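Local structure of 2-nitropropane dioxygenase (Streptomyces ansochromogenes, 3BW2) at residues V126-D134 / G177-D185; M218-L227 / L340-R348. The protein binds FMN and probably uses molecular oxygen to carry out the oxidative denitrification of alkyl nitronates such as propionate 3-nitronate. All coordinates share one frame; numbering follows the deposited sequence.

Overall arrangement
The two contacts lie at different depths of the same FMN-binding TIM barrel. Interaction 1 is buried near the middle of the chain, where the end of barrel strand 125-129 meets the loop that follows strand 168-172, beside the flavin; interaction 2 lies about 26 Å away, centre to centre, and joins two helices, 220-228 and 333-350, on the outside of the barrel. No atoms of the two touch. Rings, backbone carbonyls and a bridging water carry 126-134 / 177-185, which has no direct hydrogen bond between its segments. By contrast, 218-227 / 340-348 combines close helix packing at a glycine with one straight hydrogen bond, and it borders the second subunit.

Interaction 1. Residues V126-D134 / G177-D185; sequences VSFHFGVPD and GGHQGTHRD. With FMN (flavin mononucleotide), chain B.
The flavin pocket of this TIM barrel is closed in part by the end of strand 125-129 and the loop at 177-185, which meet through His-129, Phe-130 and His-179. The imidazole of His-129 lies between the flavin and the loop: FMN O2 is over one face, 3.1 Å from CD2, and Gly-181 CA is over the opposite face, 3.4 Å from NE2. Its CE1 comes 3.1 Å from His-179 O, which lies at the ring edge near the plane. Phe-130 turns its ring edge to the face of His-179 in an offset edge-to-face pair, centroids 5.4 Å apart and planes at 82°, with CZ reaching CB of His-179 at 3.6 Å. ND1 of His-129 sits over the centre of one face of the phenyl ring. With CG of Phe-130 beside its own backbone N (chi1 -61°), the ring end reaches His-179 although the first bond of the side chain points away from the loop. Farther along, His-183 lays one face of its ring over the Gly-131 backbone, offset toward the rim, CD2 to CA 3.8 Å. A single water ties the backbones, accepting from Gly-131 N and donating to Gly-181 O at 2.7 Å. At the far end Gly-177 N donates to FMN O5' (3.1 Å). NE2 of His-179 hydrogen-bonds to OG1 of Thr-271, and NE2 of His-183 to O of Thr-151. Strand 125-129 itself runs between parallel strands 65-70 and 147-152, while Phe-70 and Tyr-294 pack on Phe-130.

Interaction 2. Residues M218-L227 / L340-R348; sequences MRGGQIAAVL and LAAELAEAR
Leu-344 inserts as a knob into a hole formed by Gly-220, Ile-223, Ala-224 and Leu-227, where helices 220-227 and 340-348 cross at -55° with axes 7.2 Å apart. Its CG is anti to the backbone N (chi1 170°), which directs the branch into the hole, where CD1 lies 3.8 Å from Ala-224 CB. The side chains of Ile-223 and Leu-227 each cross it at about a right angle. Alongside, the methyls of Ala-224 and Ala-347 meet at 3.7 Å. Gly-220 lies at the closest approach of the backbones, CA 4.1 Å from Leu-344 CA; its CA meets Glu-343 CB and makes a CA-H...O contact of 3.5 Å with Leu-340 O, and its O receives another from Leu-344 CA. The extended side chain of Glu-343 reaches the first turn of helix 220-227, where OE2 takes the N-H of Gly-220 in a nearly straight bond of 2.8 Å, on its anti side and 23° out of the carboxylate plane. Its OE1 forms a salt bridge with Arg-329. Gln-222 extends alongside the start of the helix so that OE1 accepts from both Arg-219 N, in the carbonyl plane, and Met-218 N, above it, each at 2.9 Å. Ile-223 and Leu-340 rest on strands 13-15 and 233-236, while Arg-219 forms a salt bridge with Glu-205 of the second subunit, and Ala-347 packs on Ala-228 of that subunit.

Interaction 1. Residues V126-D134 / G177-D185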
loop_
_atom_site.group_PDB
_atom_site.type_symbol
_atom_site.label_atom_id
_atom_site.label_comp_id
_atom_site.label_asym_id
_atom_site.label_seq_id
_atom_site.Cartn_x
_atom_site.Cartn_y
_atom_site.Cartn_z
ATOM N N VAL A 126 -25.987 1.579 -6.509
ATOM C CA VAL A 126 -25.952 2.027 -5.120
ATOM C C VAL A 126 -24.776 1.327 -4.451
ATOM O O VAL A 126 -24.602 0.118 -4.605
ATOM C CB VAL A 126 -27.246 1.663 -4.351
ATOM C CG1 VAL A 126 -27.070 1.959 -2.860
ATOM C CG2 VAL A 126 -28.415 2.470 -4.891
ATOM N N SER A 127 -23.955 2.086 -3.733
ATOM C CA SER A 127 -22.816 1.497 -3.038
ATOM C C SER A 127 -22.955 1.792 -1.550
ATOM O O SER A 127 -23.615 2.753 -1.160
ATOM C CB SER A 127 -21.487 2.049 -3.578
ATOM O OG SER A 127 -21.346 3.432 -3.305
ATOM N N PHE A 128 -22.343 0.955 -0.723
ATOM C CA PHE A 128 -22.421 1.113 0.725
ATOM C C PHE A 128 -21.032 1.228 1.328
ATOM O O PHE A 128 -20.094 0.589 0.858
ATOM C CB PHE A 128 -23.144 -0.090 1.340
ATOM C CG PHE A 128 -24.564 -0.252 0.872
ATOM C CD1 PHE A 128 -25.615 0.288 1.601
ATOM C CD2 PHE A 128 -24.848 -0.935 -0.306
ATOM C CE1 PHE A 128 -26.937 0.152 1.162
ATOM C CE2 PHE A 128 -26.158 -1.078 -0.752
ATOM C CZ PHE A 128 -27.206 -0.532 -0.015
ATOM N N HIS A 129 -20.910 2.037 2.375
ATOM C CA HIS A 129 -19.631 2.227 3.042
ATOM C C HIS A 129 -19.797 1.989 4.539
ATOM O O HIS A 129 -20.880 2.205 5.089
ATOM C CB HIS A 129 -19.114 3.652 2.795
ATOM C CG HIS A 129 -17.619 3.749 2.720
ATOM N ND1 HIS A 129 -16.873 4.508 3.598
ATOM C CD2 HIS A 129 -16.734 3.190 1.862
ATOM C CE1 HIS A 129 -15.592 4.413 3.282
ATOM N NE2 HIS A 129 -15.480 3.620 2.231
ATOM N N PHE A 130 -18.723 1.529 5.181
ATOM C CA PHE A 130 -18.691 1.254 6.620
ATOM C C PHE A 130 -19.441 -0.019 7.010
ATOM O O PHE A 130 -20.032 -0.097 8.089
ATOM C CB PHE A 130 -19.256 2.438 7.415
ATOM C CG PHE A 130 -18.498 3.726 7.225
ATOM C CD1 PHE A 130 -17.129 3.788 7.459
ATOM C CD2 PHE A 130 -19.164 4.887 6.842
ATOM C CE1 PHE A 130 -16.430 4.993 7.317
ATOM C CE2 PHE A 130 -18.481 6.090 6.698
ATOM C CZ PHE A 130 -17.107 6.144 6.936
ATOM N N GLY A 131 -19.415 -1.017 6.136
ATOM C CA GLY A 131 -20.096 -2.258 6.448
ATOM C C GLY A 131 -20.859 -2.864 5.291
ATOM O O GLY A 131 -20.756 -2.404 4.156
ATOM N N VAL A 132 -21.640 -3.896 5.597
ATOM C CA VAL A 132 -22.430 -4.611 4.606
ATOM C C VAL A 132 -23.911 -4.616 4.992
ATOM O O VAL A 132 -24.263 -4.888 6.141
ATOM C CB VAL A 132 -21.979 -6.086 4.495
ATOM C CG1 VAL A 132 -22.662 -6.750 3.312
ATOM C CG2 VAL A 132 -20.467 -6.168 4.368
ATOM N N PRO A 133 -24.795 -4.318 4.033
ATOM C CA PRO A 133 -26.242 -4.296 4.283
ATOM C C PRO A 133 -26.794 -5.709 4.479
ATOM O O PRO A 133 -26.178 -6.684 4.050
ATOM C CB PRO A 133 -26.811 -3.668 3.011
ATOM C CG PRO A 133 -25.658 -2.919 2.427
ATOM C CD PRO A 133 -24.491 -3.817 2.683
ATOM N N ASP A 134 -27.953 -5.809 5.129
ATOM C CA ASP A 134 -28.614 -7.091 5.334
ATOM C C ASP A 134 -28.820 -7.633 3.923
ATOM O O ASP A 134 -29.026 -6.856 2.990
ATOM C CB ASP A 134 -29.966 -6.876 6.012
ATOM C CG ASP A 134 -30.659 -8.173 6.359
ATOM O OD1 ASP A 134 -31.062 -8.916 5.436
ATOM O OD2 ASP A 134 -30.795 -8.453 7.567
ATOM N N GLY A 177 -7.877 7.827 -0.279
ATOM C CA GLY A 177 -8.112 9.059 0.447
ATOM C C GLY A 177 -9.449 8.935 1.162
ATOM O O GLY A 177 -10.282 8.105 0.786
ATOM N N GLY A 178 -9.663 9.744 2.195
ATOM C CA GLY A 178 -10.922 9.678 2.914
ATOM C C GLY A 178 -10.999 8.485 3.851
ATOM O O GLY A 178 -9.974 7.909 4.226
ATOM N N HIS A 179 -12.216 8.100 4.220
ATOM C CA HIS A 179 -12.410 6.992 5.150
ATOM C C HIS A 179 -12.143 5.586 4.634
ATOM O O HIS A 179 -12.563 5.217 3.535
ATOM C CB HIS A 179 -13.833 7.010 5.718
ATOM C CG HIS A 179 -14.047 8.036 6.786
ATOM N ND1 HIS A 179 -14.356 9.349 6.507
ATOM C CD2 HIS A 179 -13.989 7.941 8.135
ATOM C CE1 HIS A 179 -14.481 10.019 7.640
ATOM N NE2 HIS A 179 -14.263 9.187 8.642
ATOM N N GLN A 180 -11.442 4.803 5.448
ATOM C CA GLN A 180 -11.178 3.413 5.119
ATOM C C GLN A 180 -12.543 2.766 5.316
ATOM O O GLN A 180 -13.208 3.027 6.323
ATOM C CB GLN A 180 -10.172 2.811 6.100
ATOM C CG GLN A 180 -8.726 3.113 5.763
ATOM C CD GLN A 180 -8.296 2.433 4.481
ATOM O OE1 GLN A 180 -8.064 3.086 3.462
ATOM N NE2 GLN A 180 -8.202 1.105 4.520
ATOM N N GLY A 181 -12.959 1.938 4.361
ATOM C CA GLY A 181 -14.254 1.287 4.451
ATOM C C GLY A 181 -14.294 -0.009 5.247
ATOM O O GLY A 181 -14.975 -0.958 4.853
ATOM N N THR A 182 -13.561 -0.062 6.357
ATOM C CA THR A 182 -13.557 -1.254 7.204
ATOM C C THR A 182 -14.979 -1.451 7.741
ATOM O O THR A 182 -15.676 -0.482 8.037
ATOM C CB THR A 182 -12.582 -1.093 8.389
ATOM O OG1 THR A 182 -12.815 0.167 9.019
ATOM C CG2 THR A 182 -11.141 -1.151 7.921
ATOM N N HIS A 183 -15.410 -2.702 7.864
ATOM C CA HIS A 183 -16.762 -2.994 8.331
ATOM C C HIS A 183 -16.929 -2.747 9.825
ATOM O O HIS A 183 -18.042 -2.543 10.314
ATOM C CB HIS A 183 -17.131 -4.437 7.970
ATOM C CG HIS A 183 -17.117 -4.705 6.495
ATOM N ND1 HIS A 183 -17.412 -5.938 5.956
ATOM C CD2 HIS A 183 -16.843 -3.893 5.446
ATOM C CE1 HIS A 183 -17.318 -5.877 4.640
ATOM N NE2 HIS A 183 -16.975 -4.647 4.304
ATOM N N ARG A 184 -15.811 -2.765 10.537
ATOM C CA ARG A 184 -15.773 -2.516 11.973
ATOM C C ARG A 184 -14.437 -1.845 12.275
ATOM O O ARG A 184 -13.403 -2.265 11.759
ATOM C CB ARG A 184 -15.880 -3.829 12.751
ATOM C CG ARG A 184 -17.304 -4.305 12.982
ATOM C CD ARG A 184 -17.325 -5.678 13.647
ATOM N NE ARG A 184 -16.451 -5.741 14.818
ATOM C CZ ARG A 184 -16.645 -5.059 15.944
ATOM N NH1 ARG A 184 -17.693 -4.252 16.066
ATOM N NH2 ARG A 184 -15.786 -5.183 16.951
ATOM N N ASP A 185 -14.456 -0.799 13.096
ATOM C CA ASP A 185 -13.225 -0.091 13.432
ATOM C C ASP A 185 -12.706 -0.431 14.819
ATOM O O ASP A 185 -13.448 -0.387 15.796
ATOM C CB ASP A 185 -13.428 1.426 13.334
ATOM C CG ASP A 185 -12.185 2.210 13.746
ATOM O OD1 ASP A 185 -11.074 1.835 13.318
ATOM O OD2 ASP A 185 -12.316 3.206 14.492
HETATM N N1 FMN B . -16.221 6.709 -0.082
HETATM C C2 FMN B . -17.574 6.432 0.178
HETATM O O2 FMN B . -18.009 5.294 0.027
HETATM N N3 FMN B . -18.432 7.435 0.599
HETATM C C4 FMN B . -18.020 8.746 0.777
HETATM O O4 FMN B . -18.831 9.614 1.150
HETATM C C4A FMN B . -16.659 9.053 0.505
HETATM N N5 FMN B . -16.182 10.355 0.637
HETATM C C5A FMN B . -14.856 10.685 0.346
HETATM C C6 FMN B . -14.425 12.030 0.473
HETATM C C7 FMN B . -13.076 12.435 0.181
HETATM C C7M FMN B . -12.976 13.864 -0.406
HETATM C C8 FMN B . -12.207 11.382 -0.290
HETATM C C8M FMN B . -11.060 11.626 -1.270
HETATM C C9 FMN B . -12.620 10.016 -0.399
HETATM C C9A FMN B . -13.953 9.661 -0.086
HETATM N N10 FMN B . -14.420 8.324 -0.202
HETATM C C10 FMN B . -15.768 8.012 0.076
HETATM C "C1'" FMN B . -13.443 7.178 -0.476
HETATM C "C2'" FMN B . -13.539 6.836 -1.985
HETATM O "O2'" FMN B . -14.648 5.973 -2.186
HETATM C "C3'" FMN B . -12.276 6.074 -2.513
HETATM O "O3'" FMN B . -12.151 4.899 -1.712
HETATM C "C4'" FMN B . -10.964 6.871 -2.417
HETATM O "O4'" FMN B . -11.213 8.182 -2.923
HETATM C "C5'" FMN B . -9.840 6.186 -3.251
HETATM O "O5'" FMN B . -8.585 6.921 -3.183
HETATM P P FMN B . -8.100 8.151 -4.145
HETATM O O1P FMN B . -8.846 7.485 -5.251
HETATM O O2P FMN B . -6.743 7.683 -3.654
HETATM O O3P FMN B . -8.918 9.021 -3.209
HETATM O O HOH W 1 -17.419 -0.631 3.806
#

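Interaction 2. Residues M218-L227 / L340-R348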
loop_
_atom_site.group_PDB
_atom_site.type_symbol
_atom_site.label_atom_id
_atom_site.label_comp_id
_atom_site.label_asym_id
_atom_site.label_seq_id
_atom_site.Cartn_x
_atom_site.Cartn_y
_atom_site.Cartn_z
ATOM N N MET A 218 -4.342 7.708 -10.014
ATOM C CA MET A 218 -4.337 9.054 -10.585
ATOM C C MET A 218 -4.045 9.097 -12.080
ATOM O O MET A 218 -4.228 10.131 -12.718
ATOM C CB MET A 218 -3.275 9.909 -9.883
ATOM C CG MET A 218 -3.385 9.955 -8.367
ATOM S SD MET A 218 -4.943 10.668 -7.846
ATOM C CE MET A 218 -4.657 12.422 -8.184
ATOM N N ARG A 219 -3.582 7.980 -12.628
ATOM C CA ARG A 219 -3.214 7.913 -14.040
ATOM C C ARG A 219 -3.822 6.715 -14.753
ATOM O O ARG A 219 -4.102 5.683 -14.134
ATOM C CB ARG A 219 -1.688 7.839 -14.164
ATOM C CG ARG A 219 -0.945 9.027 -13.554
ATOM C CD ARG A 219 -0.849 10.182 -14.544
ATOM N NE ARG A 219 -0.022 11.276 -14.037
ATOM C CZ ARG A 219 -0.474 12.277 -13.288
ATOM N NH1 ARG A 219 -1.756 12.337 -12.952
ATOM N NH2 ARG A 219 0.360 13.220 -12.873
ATOM N N GLY A 220 -4.007 6.850 -16.063
ATOM C CA GLY A 220 -4.570 5.764 -16.844
ATOM C C GLY A 220 -3.739 4.496 -16.775
ATOM O O GLY A 220 -4.276 3.394 -16.886
ATOM N N GLY A 221 -2.428 4.641 -16.600
ATOM C CA GLY A 221 -1.570 3.468 -16.516
ATOM C C GLY A 221 -1.864 2.638 -15.277
ATOM O O GLY A 221 -1.701 1.416 -15.272
ATOM N N GLN A 222 -2.285 3.312 -14.211
ATOM C CA GLN A 222 -2.621 2.632 -12.972
ATOM C C GLN A 222 -3.961 1.929 -13.158
ATOM O O GLN A 222 -4.224 0.904 -12.530
ATOM C CB GLN A 222 -2.691 3.635 -11.819
ATOM C CG GLN A 222 -1.330 4.169 -11.411
ATOM C CD GLN A 222 -1.427 5.333 -10.454
ATOM O OE1 GLN A 222 -1.910 6.403 -10.817
ATOM N NE2 GLN A 222 -0.973 5.132 -9.223
ATOM N N ILE A 223 -4.809 2.479 -14.023
ATOM C CA ILE A 223 -6.096 1.849 -14.292
ATOM C C ILE A 223 -5.804 0.545 -15.041
ATOM O O ILE A 223 -6.383 -0.501 -14.743
ATOM C CB ILE A 223 -7.017 2.767 -15.138
ATOM C CG1 ILE A 223 -7.357 4.036 -14.338
ATOM C CG2 ILE A 223 -8.292 2.018 -15.512
ATOM C CD1 ILE A 223 -8.248 5.037 -15.077
ATOM N N ALA A 224 -4.888 0.605 -16.002
ATOM C CA ALA A 224 -4.511 -0.585 -16.761
ATOM C C ALA A 224 -3.906 -1.595 -15.793
ATOM O O ALA A 224 -4.114 -2.803 -15.923
ATOM C CB ALA A 224 -3.490 -0.226 -17.841
ATOM N N ALA A 225 -3.155 -1.088 -14.821
ATOM C CA ALA A 225 -2.520 -1.938 -13.829
ATOM C C ALA A 225 -3.545 -2.759 -13.052
ATOM O O ALA A 225 -3.414 -3.980 -12.950
ATOM C CB ALA A 225 -1.685 -1.088 -12.863
ATOM N N VAL A 226 -4.563 -2.102 -12.502
ATOM C CA VAL A 226 -5.569 -2.832 -11.730
ATOM C C VAL A 226 -6.377 -3.796 -12.588
ATOM O O VAL A 226 -6.800 -4.850 -12.110
ATOM C CB VAL A 226 -6.534 -1.879 -10.977
ATOM C CG1 VAL A 226 -5.749 -1.033 -9.983
ATOM C CG2 VAL A 226 -7.296 -0.996 -11.963
ATOM N N LEU A 227 -6.596 -3.441 -13.851
ATOM C CA LEU A 227 -7.342 -4.318 -14.746
ATOM C C LEU A 227 -6.526 -5.590 -14.959
ATOM O O LEU A 227 -7.062 -6.701 -14.936
ATOM C CB LEU A 227 -7.596 -3.626 -16.090
ATOM C CG LEU A 227 -8.520 -2.403 -16.063
ATOM C CD1 LEU A 227 -8.688 -1.849 -17.476
ATOM C CD2 LEU A 227 -9.868 -2.790 -15.480
ATOM N N LEU A 340 -7.457 10.266 -18.867
ATOM C CA LEU A 340 -7.304 8.948 -18.260
ATOM C C LEU A 340 -7.536 7.859 -19.304
ATOM O O LEU A 340 -6.814 6.858 -19.341
ATOM C CB LEU A 340 -8.281 8.778 -17.092
ATOM C CG LEU A 340 -8.028 9.683 -15.877
ATOM C CD1 LEU A 340 -9.181 9.561 -14.887
ATOM C CD2 LEU A 340 -6.704 9.294 -15.213
ATOM N N ALA A 341 -8.537 8.058 -20.157
ATOM C CA ALA A 341 -8.851 7.084 -21.203
ATOM C C ALA A 341 -7.681 6.927 -22.171
ATOM O O ALA A 341 -7.362 5.820 -22.601
ATOM C CB ALA A 341 -10.099 7.512 -21.961
ATOM N N ALA A 342 -7.042 8.042 -22.510
ATOM C CA ALA A 342 -5.906 8.027 -23.421
ATOM C C ALA A 342 -4.712 7.340 -22.772
ATOM O O ALA A 342 -3.989 6.588 -23.423
ATOM C CB ALA A 342 -5.533 9.449 -23.815
ATOM N N GLU A 343 -4.502 7.607 -21.486
ATOM C CA GLU A 343 -3.386 7.004 -20.766
ATOM C C GLU A 343 -3.618 5.505 -20.645
ATOM O O GLU A 343 -2.683 4.708 -20.765
ATOM C CB GLU A 343 -3.236 7.656 -19.389
ATOM C CG GLU A 343 -2.713 9.092 -19.466
ATOM C CD GLU A 343 -2.747 9.815 -18.131
ATOM O OE1 GLU A 343 -2.126 10.892 -18.028
ATOM O OE2 GLU A 343 -3.402 9.320 -17.190
ATOM N N LEU A 344 -4.875 5.128 -20.424
ATOM C CA LEU A 344 -5.255 3.726 -20.323
ATOM C C LEU A 344 -4.929 3.009 -21.631
ATOM O O LEU A 344 -4.284 1.961 -21.634
ATOM C CB LEU A 344 -6.754 3.608 -20.040
ATOM C CG LEU A 344 -7.375 2.211 -20.130
ATOM C CD1 LEU A 344 -6.704 1.287 -19.128
ATOM C CD2 LEU A 344 -8.869 2.296 -19.854
ATOM N N ALA A 345 -5.380 3.580 -22.743
ATOM C CA ALA A 345 -5.133 2.987 -24.053
ATOM C C ALA A 345 -3.635 2.883 -24.316
ATOM O O ALA A 345 -3.150 1.863 -24.799
ATOM C CB ALA A 345 -5.801 3.824 -25.141
ATOM N N GLU A 346 -2.904 3.943 -23.990
ATOM C CA GLU A 346 -1.462 3.962 -24.190
ATOM C C GLU A 346 -0.785 2.839 -23.408
ATOM O O GLU A 346 0.123 2.180 -23.915
ATOM C CB GLU A 346 -0.891 5.313 -23.760
ATOM C CG GLU A 346 0.622 5.344 -23.674
ATOM C CD GLU A 346 1.148 6.669 -23.157
ATOM O OE1 GLU A 346 0.639 7.148 -22.116
ATOM O OE2 GLU A 346 2.075 7.227 -23.785
ATOM N N ALA A 347 -1.229 2.622 -22.172
ATOM C CA ALA A 347 -0.659 1.568 -21.339
ATOM C C ALA A 347 -1.022 0.191 -21.890
ATOM O O ALA A 347 -0.198 -0.718 -21.880
ATOM C CB ALA A 347 -1.147 1.710 -19.897
ATOM N N ARG A 348 -2.255 0.037 -22.368
ATOM C CA ARG A 348 -2.694 -1.240 -22.932
ATOM C C ARG A 348 -1.772 -1.637 -24.075
ATOM O O ARG A 348 -1.242 -2.746 -24.109
ATOM C CB ARG A 348 -4.115 -1.134 -23.485
ATOM C CG ARG A 348 -5.230 -1.236 -22.473
ATOM C CD ARG A 348 -6.565 -1.047 -23.183
ATOM N NE ARG A 348 -7.706 -1.208 -22.288
ATOM C CZ ARG A 348 -8.059 -2.361 -21.729
ATOM N NH1 ARG A 348 -7.358 -3.459 -21.974
ATOM N NH2 ARG A 348 -9.112 -2.416 -20.927
#